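Ankyrin repeat and SAM domain-containing protein 3 (Homo sapiens, PDB 4NL9) may take part in vasopressin signalling in the kidney and, through its SAM domain, associates with copies of itself. Local coordinates at residues A[18-27]-A[48-59]. The protein carries 1 engineered substitution. Residues are numbered along the deposited sequence; the frame is centred on the assembly and turned at random.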
# COMPACT_ATOMS: atom_id res chain seq x y z
N ILE A 18 7.05 7.21 -3.41
CA ILE A 18 6.28 6.24 -2.63
C ILE A 18 7.12 5.13 -1.98
O ILE A 18 6.58 4.13 -1.49
CB ILE A 18 5.12 5.65 -3.46
CG1 ILE A 18 5.65 4.91 -4.69
CG2 ILE A 18 4.17 6.75 -3.89
CD1 ILE A 18 4.55 4.18 -5.47
N GLY A 19 8.44 5.32 -1.96
CA GLY A 19 9.34 4.37 -1.32
C GLY A 19 9.33 2.99 -1.96
O GLY A 19 9.42 1.97 -1.28
N CYS A 20 9.23 2.97 -3.28
CA CYS A 20 9.13 1.71 -4.00
C CYS A 20 10.21 1.51 -5.06
O CYS A 20 10.02 0.77 -6.03
CB CYS A 20 7.74 1.59 -4.65
SG CYS A 20 6.42 1.21 -3.45
N LEU A 21 11.37 2.14 -4.87
CA LEU A 21 12.45 2.00 -5.85
C LEU A 21 12.98 0.56 -5.95
O LEU A 21 13.62 0.20 -6.94
CB LEU A 21 13.58 2.99 -5.60
CG LEU A 21 13.35 4.38 -6.20
CD1 LEU A 21 14.42 5.32 -5.70
CD2 LEU A 21 13.31 4.38 -7.74
N LYS A 22 12.69 -0.26 -4.94
CA LYS A 22 13.08 -1.67 -5.03
C LYS A 22 12.39 -2.39 -6.20
O LYS A 22 12.82 -3.47 -6.58
CB LYS A 22 12.79 -2.40 -3.71
CG LYS A 22 11.32 -2.49 -3.39
CD LYS A 22 11.07 -3.12 -2.01
CE LYS A 22 11.21 -4.63 -2.06
NZ LYS A 22 10.72 -5.27 -0.80
N TYR A 23 11.35 -1.78 -6.77
CA TYR A 23 10.64 -2.38 -7.90
C TYR A 23 10.97 -1.75 -9.26
O TYR A 23 10.44 -2.18 -10.30
CB TYR A 23 9.12 -2.38 -7.67
CG TYR A 23 8.75 -3.20 -6.47
CD1 TYR A 23 8.83 -4.59 -6.51
CD2 TYR A 23 8.37 -2.60 -5.29
CE1 TYR A 23 8.51 -5.35 -5.40
CE2 TYR A 23 8.04 -3.34 -4.18
CZ TYR A 23 8.11 -4.72 -4.25
OH TYR A 23 7.80 -5.44 -3.12
N LEU A 24 11.85 -0.76 -9.27
CA LEU A 24 12.12 -0.04 -10.52
C LEU A 24 12.65 -0.97 -11.62
O LEU A 24 12.21 -0.90 -12.76
CB LEU A 24 13.09 1.12 -10.29
CG LEU A 24 13.53 1.89 -11.54
CD1 LEU A 24 12.35 2.60 -12.23
CD2 LEU A 24 14.63 2.89 -11.23
N GLN A 25 13.61 -1.83 -11.28
CA GLN A 25 14.21 -2.67 -12.31
C GLN A 25 13.23 -3.72 -12.86
O GLN A 25 13.33 -4.11 -14.01
CB GLN A 25 15.52 -3.29 -11.83
CG GLN A 25 16.58 -2.24 -11.51
CD GLN A 25 18.01 -2.77 -11.58
OE1 GLN A 25 18.32 -3.84 -11.06
NE2 GLN A 25 18.89 -2.01 -12.23
N VAL A 26 12.28 -4.14 -12.04
CA VAL A 26 11.23 -5.03 -12.53
C VAL A 26 10.43 -4.34 -13.63
O VAL A 26 10.17 -4.92 -14.69
CB VAL A 26 10.31 -5.51 -11.40
CG1 VAL A 26 9.09 -6.18 -11.97
CG2 VAL A 26 11.04 -6.48 -10.50
N PHE A 27 10.06 -3.08 -13.41
CA PHE A 27 9.34 -2.33 -14.43
C PHE A 27 10.20 -2.10 -15.68
O PHE A 27 9.74 -2.28 -16.81
CB PHE A 27 8.83 -0.99 -13.89
CG PHE A 27 7.67 -1.13 -12.93
CD1 PHE A 27 6.44 -1.58 -13.37
CD2 PHE A 27 7.82 -0.81 -11.59
CE1 PHE A 27 5.37 -1.72 -12.51
CE2 PHE A 27 6.75 -0.94 -10.71
CZ PHE A 27 5.52 -1.41 -11.17
N ILE A 48 2.97 -8.31 -12.96
CA ILE A 48 4.37 -7.91 -13.19
C ILE A 48 5.29 -8.38 -12.05
O ILE A 48 6.51 -8.55 -12.24
CB ILE A 48 4.45 -6.36 -13.38
CG1 ILE A 48 3.84 -5.96 -14.72
CG2 ILE A 48 5.88 -5.84 -13.30
CD1 ILE A 48 3.57 -4.46 -14.85
N GLY A 49 4.72 -8.61 -10.86
CA GLY A 49 5.50 -9.07 -9.74
C GLY A 49 5.39 -8.22 -8.49
O GLY A 49 6.14 -8.41 -7.53
N ILE A 50 4.45 -7.27 -8.48
CA ILE A 50 4.21 -6.49 -7.27
C ILE A 50 3.18 -7.27 -6.46
O ILE A 50 1.98 -6.98 -6.51
CB ILE A 50 3.71 -5.05 -7.56
CG1 ILE A 50 4.48 -4.40 -8.72
CG2 ILE A 50 3.82 -4.18 -6.31
CD1 ILE A 50 6.00 -4.43 -8.56
N THR A 51 3.65 -8.29 -5.75
CA THR A 51 2.75 -9.27 -5.15
C THR A 51 2.35 -8.94 -3.72
O THR A 51 1.37 -9.50 -3.23
CB THR A 51 3.34 -10.70 -5.17
OG1 THR A 51 4.42 -10.80 -4.24
CG2 THR A 51 3.82 -11.05 -6.57
N LEU A 52 3.06 -8.02 -3.08
CA LEU A 52 2.75 -7.68 -1.69
C LEU A 52 1.74 -6.55 -1.57
O LEU A 52 1.71 -5.63 -2.40
CB LEU A 52 4.02 -7.34 -0.93
CG LEU A 52 5.13 -8.39 -1.02
CD1 LEU A 52 6.36 -7.92 -0.28
CD2 LEU A 52 4.64 -9.73 -0.45
N PHE A 53 0.89 -6.60 -0.54
CA PHE A 53 -0.22 -5.67 -0.46
C PHE A 53 0.23 -4.21 -0.38
O PHE A 53 -0.34 -3.33 -1.05
CB PHE A 53 -1.11 -6.00 0.74
CG PHE A 53 -2.43 -5.31 0.70
CD1 PHE A 53 -2.55 -3.97 1.05
CD2 PHE A 53 -3.55 -5.98 0.27
CE1 PHE A 53 -3.79 -3.33 0.97
CE2 PHE A 53 -4.78 -5.35 0.19
CZ PHE A 53 -4.89 -4.02 0.55
N GLY A 54 1.21 -3.94 0.47
CA GLY A 54 1.64 -2.58 0.74
C GLY A 54 2.12 -1.82 -0.49
O GLY A 54 1.56 -0.78 -0.83
N PRO A 55 3.15 -2.35 -1.15
CA PRO A 55 3.67 -1.65 -2.34
C PRO A 55 2.62 -1.53 -3.44
O PRO A 55 2.53 -0.50 -4.10
CB PRO A 55 4.80 -2.55 -2.81
CG PRO A 55 5.21 -3.33 -1.63
CD PRO A 55 4.01 -3.48 -0.75
N LYS A 56 1.82 -2.57 -3.62
CA LYS A 56 0.82 -2.54 -4.67
C LYS A 56 -0.21 -1.45 -4.37
O LYS A 56 -0.68 -0.76 -5.28
CB LYS A 56 0.18 -3.92 -4.85
CG LYS A 56 -0.92 -4.01 -5.88
CD LYS A 56 -1.10 -5.45 -6.39
CE LYS A 56 -1.04 -6.48 -5.28
NZ LYS A 56 -2.22 -6.32 -4.37
N ARG A 57 -0.56 -1.29 -3.09
CA ARG A 57 -1.51 -0.25 -2.71
C ARG A 57 -0.92 1.16 -2.88
O ARG A 57 -1.60 2.08 -3.35
CB ARG A 57 -2.00 -0.48 -1.27
CG ARG A 57 -2.85 0.65 -0.68
CD ARG A 57 -4.09 0.98 -1.50
NE ARG A 57 -4.93 -0.19 -1.76
CZ ARG A 57 -5.88 -0.65 -0.95
NH1 ARG A 57 -6.59 -1.70 -1.31
NH2 ARG A 57 -6.12 -0.06 0.22
N LYS A 58 0.35 1.34 -2.53
CA LYS A 58 0.96 2.65 -2.72
C LYS A 58 1.02 2.99 -4.20
O LYS A 58 0.86 4.14 -4.58
CB LYS A 58 2.33 2.71 -2.07
CG LYS A 58 2.23 2.66 -0.55
CD LYS A 58 3.51 3.07 0.13
CE LYS A 58 4.60 2.04 -0.12
NZ LYS A 58 5.84 2.31 0.67
N MET A 59 1.22 1.96 -5.02
CA MET A 59 1.24 2.18 -6.47
C MET A 59 -0.13 2.50 -7.05
O MET A 59 -0.26 3.41 -7.85
CB MET A 59 1.87 1.00 -7.20
CG MET A 59 3.35 0.87 -6.95
SD MET A 59 3.98 -0.65 -7.69
CE MET A 59 5.56 -0.82 -6.86
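With CG turned anti to the carbonyl carbon (chi1 -62°), Y23 sends its ring from the 3-10 turn 21-23 toward segment 48-59, while M59, its CG placed likewise and its chain extended beyond, sets its methyl CE between the Y23 and F27 rings, with SD beside F27. The tyrosine illustrates how one ring can join several elements of a small helical domain. I50 CD1 lies 3.5 Å from Y23 CD1, the side chains crossing obliquely; P55 CB approaches Y23 CE2 at 3.6 Å, and the methyl CE of M59 sits 3.7 Å from Y23 CD2. Out at the hydroxyl, P55 CG and L52 CD1 are the neighbours. An alanine here would take away the ring and is likely to leave I50 CD1, P55 and the M59 methyl facing a gap. Deeper in, M59 SD reaches the F27 ring at its edge, 5.1 Å from the centroid, a Met-aromatic contact, and I50 CG1 and I48 CD1 meet the same phenylalanine, whose ring also packs edge-to-face with F37. V26 CG1 presses tightly on I48 CG2, at 3.5 Å. At the other end the contact turns polar: K58, bent at chi3, lays its aliphatic chain past C20 SG and donates from NZ to I18 O (2.9 Å; C=O...N angle 155°), just where helix 11-17 ends in the Schellman motif of G19. The same ammonium pairs with an acidic side chain on a neighbouring chain, which belongs to another protein. Together these contacts form part of the hydrophobic core of a SAM domain, a five-helix bundle in which the long C-terminal helix 53-65 packs against the turn leading into helix 24-29.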